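Local coordinates for protein CurJ (Moorea producens 3L, PDB 5TZ6) that probably catalyses vinylogous dehydration of a polyketide intermediate, as the dehydratase domain of a curacin polyketide synthase module, at residues 73-78 with 136-141; 140-145 with 247-252. The protein carries 1 engineered substitution. All coordinates share one frame; numbering follows the deposited sequence.

Overall arrangement
Interaction 1 joins strands 71-77 and 132-141, and interaction 2 lies where strand 132-141 has run out into loop and crosses to the end of strand 239-250. Their centres are about 12 Å apart, and Ser140 and Val141 belong to both. Strand 71-77 lies between the other two strands and connects the contacts directly: Ile73 O is 2.8 Å from Phe248 N, a probable hydrogen bond, and Glu74 CG packs at 3.9 Å on Lys247 CG. The bound 7OD, a hydroxy-methylheptenoic acid, lies about 11 Å from the side chain of Ile76 in interaction 1. Neither contact contributes a residue to that pocket.

Interaction 1 of 2, residues 73-78 with 136-141; sequences IEDILF and TGKLSV
Glu74 and Lys138 cross obliquely on one side of the strand pair, and the lysine bends back to meet the carboxylate. Lys138 sets out with CG anti to its backbone N (chi1 160°), and the later bends at chi3 and chi4 bring NZ to Glu74 OE1 at 3.2 Å, a salt bridge whose hydrogen bond is weak. Asp75 runs alongside the same lysine, its OD2 4.3 Å from Lys138 NZ: too far for a salt bridge, though its charge would probably add to the attraction. Beneath these side chains the backbones of Glu74 and Lys138 bond in both directions, Glu74 N reaching Lys138 O at 2.8 Å. Ile73 and Leu139 occupy the other side of the pair, side by side and pointing the same way, with Ile73 CG1 4.0 Å from Leu139 CD1; helix 51-65 covers Ile73 there.

At the far end Leu77 and Thr136 form a second hydrogen-bonded pair, and Leu77 CB lies 3.8 Å from Thr136 OG1. Between the two pairs the register slips by one residue as the chain turns at Asp75, a beta bulge against 136-141. Gly137 fits opposite this turn, where a CB would run into Glu74 O; its backbone angles are also ones that a side chain would resist. Just past the turn, Ile76 CA approaches Thr136 O at 3.3 Å in a CA-H...O contact. On the other side of the strand Asp75 and Ile76 both face Ile245 of strand 239-250, which fits a G1 beta bulge among the antiparallel strands of a double-hotdog dehydratase fold.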
loop_
_atom_site.group_PDB
_atom_site.type_symbol
_atom_site.label_atom_id
_atom_site.label_comp_id
_atom_site.label_asym_id
_atom_site.label_seq_id
_atom_site.Cartn_x
_atom_site.Cartn_y
_atom_site.Cartn_z
ATOM N N ILE A 73 4.730 -3.767 -23.211
ATOM C CA ILE A 73 3.898 -4.770 -22.568
ATOM C C ILE A 73 3.697 -5.886 -23.581
ATOM O O ILE A 73 3.251 -5.630 -24.702
ATOM C CB ILE A 73 2.546 -4.171 -22.145
ATOM C CG1 ILE A 73 2.770 -2.797 -21.503
ATOM C CG2 ILE A 73 1.797 -5.132 -21.221
ATOM C CD1 ILE A 73 1.500 -2.026 -21.229
ATOM N N GLU A 74 4.007 -7.115 -23.193
ATOM C CA GLU A 74 4.017 -8.228 -24.130
ATOM C C GLU A 74 3.136 -9.363 -23.632
ATOM O O GLU A 74 2.903 -9.518 -22.429
ATOM C CB GLU A 74 5.437 -8.758 -24.381
ATOM C CG GLU A 74 6.311 -7.846 -25.208
ATOM C CD GLU A 74 7.767 -8.257 -25.158
ATOM O OE1 GLU A 74 8.391 -8.122 -24.084
ATOM O OE2 GLU A 74 8.284 -8.740 -26.188
ATOM N N ASP A 75 2.654 -10.159 -24.584
ATOM C CA ASP A 75 1.815 -11.319 -24.306
ATOM C C ASP A 75 0.676 -10.964 -23.355
ATOM O O ASP A 75 0.484 -11.588 -22.307
ATOM C CB ASP A 75 2.663 -12.463 -23.758
ATOM C CG ASP A 75 3.827 -12.794 -24.667
ATOM O OD1 ASP A 75 3.660 -12.693 -25.903
ATOM O OD2 ASP A 75 4.913 -13.138 -24.152
ATOM N N ILE A 76 -0.080 -9.936 -23.734
ATOM C CA ILE A 76 -1.210 -9.461 -22.944
ATOM C C ILE A 76 -2.415 -10.360 -23.176
ATOM O O ILE A 76 -2.769 -10.660 -24.323
ATOM C CB ILE A 76 -1.550 -8.008 -23.312
ATOM C CG1 ILE A 76 -0.316 -7.112 -23.191
ATOM C CG2 ILE A 76 -2.711 -7.502 -22.466
ATOM C CD1 ILE A 76 -0.485 -5.770 -23.863
ATOM N N LEU A 77 -3.080 -10.751 -22.090
ATOM C CA LEU A 77 -4.376 -11.410 -22.166
ATOM C C LEU A 77 -5.326 -10.727 -21.194
ATOM O O LEU A 77 -4.898 -10.153 -20.185
ATOM C CB LEU A 77 -4.269 -12.908 -21.849
ATOM C CG LEU A 77 -3.569 -13.718 -22.940
ATOM C CD1 LEU A 77 -3.240 -15.143 -22.475
ATOM C CD2 LEU A 77 -4.395 -13.716 -24.229
ATOM N N PHE A 78 -6.623 -10.791 -21.505
ATOM C CA PHE A 78 -7.681 -10.201 -20.686
ATOM C C PHE A 78 -8.610 -11.318 -20.217
ATOM O O PHE A 78 -9.657 -11.565 -20.830
ATOM C CB PHE A 78 -8.442 -9.136 -21.473
ATOM C CG PHE A 78 -7.559 -8.047 -22.023
ATOM C CD1 PHE A 78 -6.999 -7.095 -21.184
ATOM C CD2 PHE A 78 -7.293 -7.971 -23.378
ATOM C CE1 PHE A 78 -6.182 -6.092 -21.690
ATOM C CE2 PHE A 78 -6.482 -6.969 -23.890
ATOM C CZ PHE A 78 -5.927 -6.024 -23.045
ATOM N N THR A 136 -3.133 -9.941 -17.795
ATOM C CA THR A 136 -1.879 -10.582 -17.445
ATOM C C THR A 136 -0.888 -10.314 -18.558
ATOM O O THR A 136 -1.274 -10.030 -19.694
ATOM C CB THR A 136 -2.062 -12.089 -17.229
ATOM O OG1 THR A 136 -2.610 -12.674 -18.413
ATOM C CG2 THR A 136 -3.027 -12.329 -16.095
ATOM N N GLY A 137 0.396 -10.393 -18.226
ATOM C CA GLY A 137 1.395 -10.343 -19.278
ATOM C C GLY A 137 2.765 -9.997 -18.722
ATOM O O GLY A 137 3.043 -10.216 -17.551
ATOM N N LYS A 138 3.599 -9.439 -19.597
ATOM C CA LYS A 138 4.983 -9.125 -19.281
ATOM C C LYS A 138 5.245 -7.648 -19.551
ATOM O O LYS A 138 4.635 -7.045 -20.430
ATOM C CB LYS A 138 5.921 -10.030 -20.101
ATOM C CG LYS A 138 7.349 -9.568 -20.262
ATOM C CD LYS A 138 8.241 -10.768 -20.540
ATOM C CE LYS A 138 7.778 -11.512 -21.792
ATOM N NZ LYS A 138 8.535 -11.139 -23.014
ATOM N N LEU A 139 6.155 -7.061 -18.783
ATOM C CA LEU A 139 6.331 -5.614 -18.772
ATOM C C LEU A 139 7.809 -5.301 -18.630
ATOM O O LEU A 139 8.444 -5.756 -17.677
ATOM C CB LEU A 139 5.538 -4.991 -17.620
ATOM C CG LEU A 139 5.748 -3.521 -17.287
ATOM C CD1 LEU A 139 5.283 -2.659 -18.443
ATOM C CD2 LEU A 139 4.996 -3.187 -16.008
ATOM N N SER A 140 8.360 -4.521 -19.554
ATOM C CA SER A 140 9.782 -4.231 -19.469
ATOM C C SER A 140 10.074 -2.913 -20.164
ATOM O O SER A 140 9.259 -2.395 -20.928
ATOM C CB SER A 140 10.632 -5.336 -20.103
ATOM O OG SER A 140 10.454 -5.370 -21.511
ATOM N N VAL A 141 11.277 -2.393 -19.912
ATOM C CA VAL A 141 11.698 -1.178 -20.591
ATOM C C VAL A 141 11.874 -1.466 -22.078
ATOM O O VAL A 141 12.018 -2.614 -22.514
ATOM C CB VAL A 141 12.991 -0.622 -19.970
ATOM C CG1 VAL A 141 13.292 0.766 -20.512
ATOM C CG2 VAL A 141 12.876 -0.587 -18.455
#

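Interaction 2 of 2, residues 140-145 with 247-252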
loop_
_atom_site.group_PDB
_atom_site.type_symbol
_atom_site.label_atom_id
_atom_site.label_comp_id
_atom_site.label_asym_id
_atom_site.label_seq_id
_atom_site.Cartn_x
_atom_site.Cartn_y
_atom_site.Cartn_z
ATOM N N SER A 140 8.360 -4.521 -19.554
ATOM C CA SER A 140 9.782 -4.231 -19.469
ATOM C C SER A 140 10.074 -2.913 -20.164
ATOM O O SER A 140 9.259 -2.395 -20.928
ATOM C CB SER A 140 10.632 -5.336 -20.103
ATOM O OG SER A 140 10.454 -5.370 -21.511
ATOM N N VAL A 141 11.277 -2.393 -19.912
ATOM C CA VAL A 141 11.698 -1.178 -20.591
ATOM C C VAL A 141 11.874 -1.466 -22.078
ATOM O O VAL A 141 12.018 -2.614 -22.514
ATOM C CB VAL A 141 12.991 -0.622 -19.970
ATOM C CG1 VAL A 141 13.292 0.766 -20.512
ATOM C CG2 VAL A 141 12.876 -0.587 -18.455
ATOM N N ALA A 142 11.818 -0.408 -22.872
ATOM C CA ALA A 142 12.056 -0.510 -24.298
ATOM C C ALA A 142 12.931 0.661 -24.710
ATOM O O ALA A 142 13.286 1.518 -23.893
ATOM C CB ALA A 142 10.742 -0.530 -25.085
ATOM N N ASN A 143 13.291 0.687 -25.983
ATOM C CA ASN A 143 14.094 1.747 -26.568
ATOM C C ASN A 143 13.277 2.517 -27.599
ATOM O O ASN A 143 12.202 2.085 -28.029
ATOM C CB ASN A 143 15.375 1.180 -27.188
ATOM C CG ASN A 143 15.160 -0.182 -27.808
ATOM O OD1 ASN A 143 14.540 -0.307 -28.861
ATOM N ND2 ASN A 143 15.670 -1.219 -27.147
ATOM N N ALA A 144 13.794 3.682 -27.975
ATOM C CA ALA A 144 13.120 4.523 -28.948
ATOM C C ALA A 144 13.322 3.959 -30.347
ATOM O O ALA A 144 14.336 3.324 -30.643
ATOM C CB ALA A 144 13.640 5.958 -28.875
ATOM N N GLU A 145 12.327 4.185 -31.207
ATOM C CA GLU A 145 12.334 3.608 -32.548
ATOM C C GLU A 145 11.627 4.536 -33.526
ATOM O O GLU A 145 10.948 4.083 -34.453
ATOM C CB GLU A 145 11.659 2.234 -32.560
ATOM C CG GLU A 145 12.066 1.315 -31.422
ATOM C CD GLU A 145 11.361 -0.024 -31.483
ATOM O OE1 GLU A 145 11.762 -0.874 -32.305
ATOM O OE2 GLU A 145 10.397 -0.222 -30.712
ATOM N N LYS A 247 2.626 -7.298 -28.635
ATOM C CA LYS A 247 3.470 -6.279 -28.020
ATOM C C LYS A 247 2.874 -4.885 -28.168
ATOM O O LYS A 247 2.541 -4.461 -29.274
ATOM C CB LYS A 247 4.875 -6.307 -28.625
ATOM C CG LYS A 247 5.814 -5.273 -28.029
ATOM C CD LYS A 247 7.245 -5.549 -28.421
ATOM C CE LYS A 247 7.421 -5.427 -29.922
ATOM N NZ LYS A 247 8.762 -5.907 -30.352
ATOM N N PHE A 248 2.783 -4.165 -27.055
ATOM C CA PHE A 248 2.350 -2.774 -27.023
ATOM C C PHE A 248 3.508 -1.917 -26.522
ATOM O O PHE A 248 3.968 -2.093 -25.393
ATOM C CB PHE A 248 1.133 -2.618 -26.110
ATOM C CG PHE A 248 0.540 -1.237 -26.109
ATOM C CD1 PHE A 248 1.211 -0.175 -25.529
ATOM C CD2 PHE A 248 -0.709 -1.009 -26.665
ATOM C CE1 PHE A 248 0.664 1.091 -25.526
ATOM C CE2 PHE A 248 -1.267 0.256 -26.662
ATOM C CZ PHE A 248 -0.577 1.309 -26.091
ATOM N N THR A 249 3.948 -0.964 -27.332
ATOM C CA THR A 249 5.071 -0.109 -26.979
ATOM C C THR A 249 4.604 1.331 -26.822
ATOM O O THR A 249 3.968 1.890 -27.724
ATOM C CB THR A 249 6.189 -0.195 -28.021
ATOM O OG1 THR A 249 6.539 -1.567 -28.232
ATOM C CG2 THR A 249 7.420 0.577 -27.550
ATOM N N PHE A 250 4.909 1.907 -25.665
ATOM C CA PHE A 250 4.710 3.318 -25.384
ATOM C C PHE A 250 6.061 4.016 -25.486
ATOM O O PHE A 250 7.006 3.654 -24.774
ATOM C CB PHE A 250 4.105 3.507 -23.994
ATOM C CG PHE A 250 4.067 4.936 -23.528
ATOM C CD1 PHE A 250 3.161 5.845 -24.065
ATOM C CD2 PHE A 250 4.942 5.373 -22.547
ATOM C CE1 PHE A 250 3.133 7.163 -23.619
ATOM C CE2 PHE A 250 4.921 6.688 -22.103
ATOM C CZ PHE A 250 4.016 7.583 -22.642
ATOM N N TYR A 251 6.151 5.004 -26.377
ATOM C CA TYR A 251 7.378 5.763 -26.604
ATOM C C TYR A 251 7.410 7.056 -25.794
ATOM O O TYR A 251 8.331 7.271 -25.003
ATOM C CB TYR A 251 7.538 6.050 -28.103
ATOM C CG TYR A 251 7.672 4.790 -28.925
ATOM C CD1 TYR A 251 8.910 4.190 -29.109
ATOM C CD2 TYR A 251 6.559 4.184 -29.489
ATOM C CE1 TYR A 251 9.040 3.032 -29.848
ATOM C CE2 TYR A 251 6.677 3.020 -30.232
ATOM C CZ TYR A 251 7.917 2.451 -30.408
ATOM O OH TYR A 251 8.043 1.298 -31.143
ATOM N N ASN A 252 6.423 7.928 -25.983
ATOM C CA ASN A 252 6.341 9.168 -25.222
ATOM C C ASN A 252 4.933 9.732 -25.339
ATOM O O ASN A 252 4.227 9.471 -26.315
ATOM C CB ASN A 252 7.377 10.195 -25.702
ATOM C CG ASN A 252 7.241 10.517 -27.179
ATOM O OD1 ASN A 252 8.039 10.059 -27.999
ATOM N ND2 ASN A 252 6.227 11.304 -27.527
#
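Tyr251 OH donates a hydrogen bond to Glu145 OE2 at 2.8 Å, the one hydrogen bond between residues 140-145 and 247-252. The hydroxyl comes to that oxygen from above the carboxylate, 55° out of its plane, while OE2 itself lies at the edge of the phenol ring. The two side chains cross at about a right angle, and their flat groups are turned 47° from each other. Glu145 carries its CG anti to the carbonyl carbon, beside the backbone N, which sets that atom 3.8 Å from Tyr251 CE1; the aliphatic part of the glutamate thus lies along with its acid group near the CE1 corner of the ring. Glu145 is poorly ordered, however, and its grip may be less constant than this geometry suggests.

Ala144 CA meets the ring edge at 4.2 Å from Tyr251 CD1. Over one face of the ring stands Thr249 CG2, 3.5 Å above the plane and offset toward the rim; the same methyl receives Ala142 CB at 4.3 Å. A phenylalanine in place of Tyr251 would probably leave Glu145 OE2 without its hydrogen-bond donor and the glutamate side chain freer to turn.

No beta bridge joins the two segments. In this double-hotdog dehydratase strand 71-77 lies between the strands that lead into them, and here the departing loop spans that middle strand to touch the far one. Gln72 of the middle strand packs against both Ala142 and Thr249.

Farther out, Leu288 and Gln291 of strand 288-300 touch the Tyr251 side chain. Ala142 is tied by its backbone to Glu70, and Thr249 likewise to Gln291. Asn252 OD1, past the tyrosine, is hydrogen-bonded to NE2 of Gln146, the residue after Glu145.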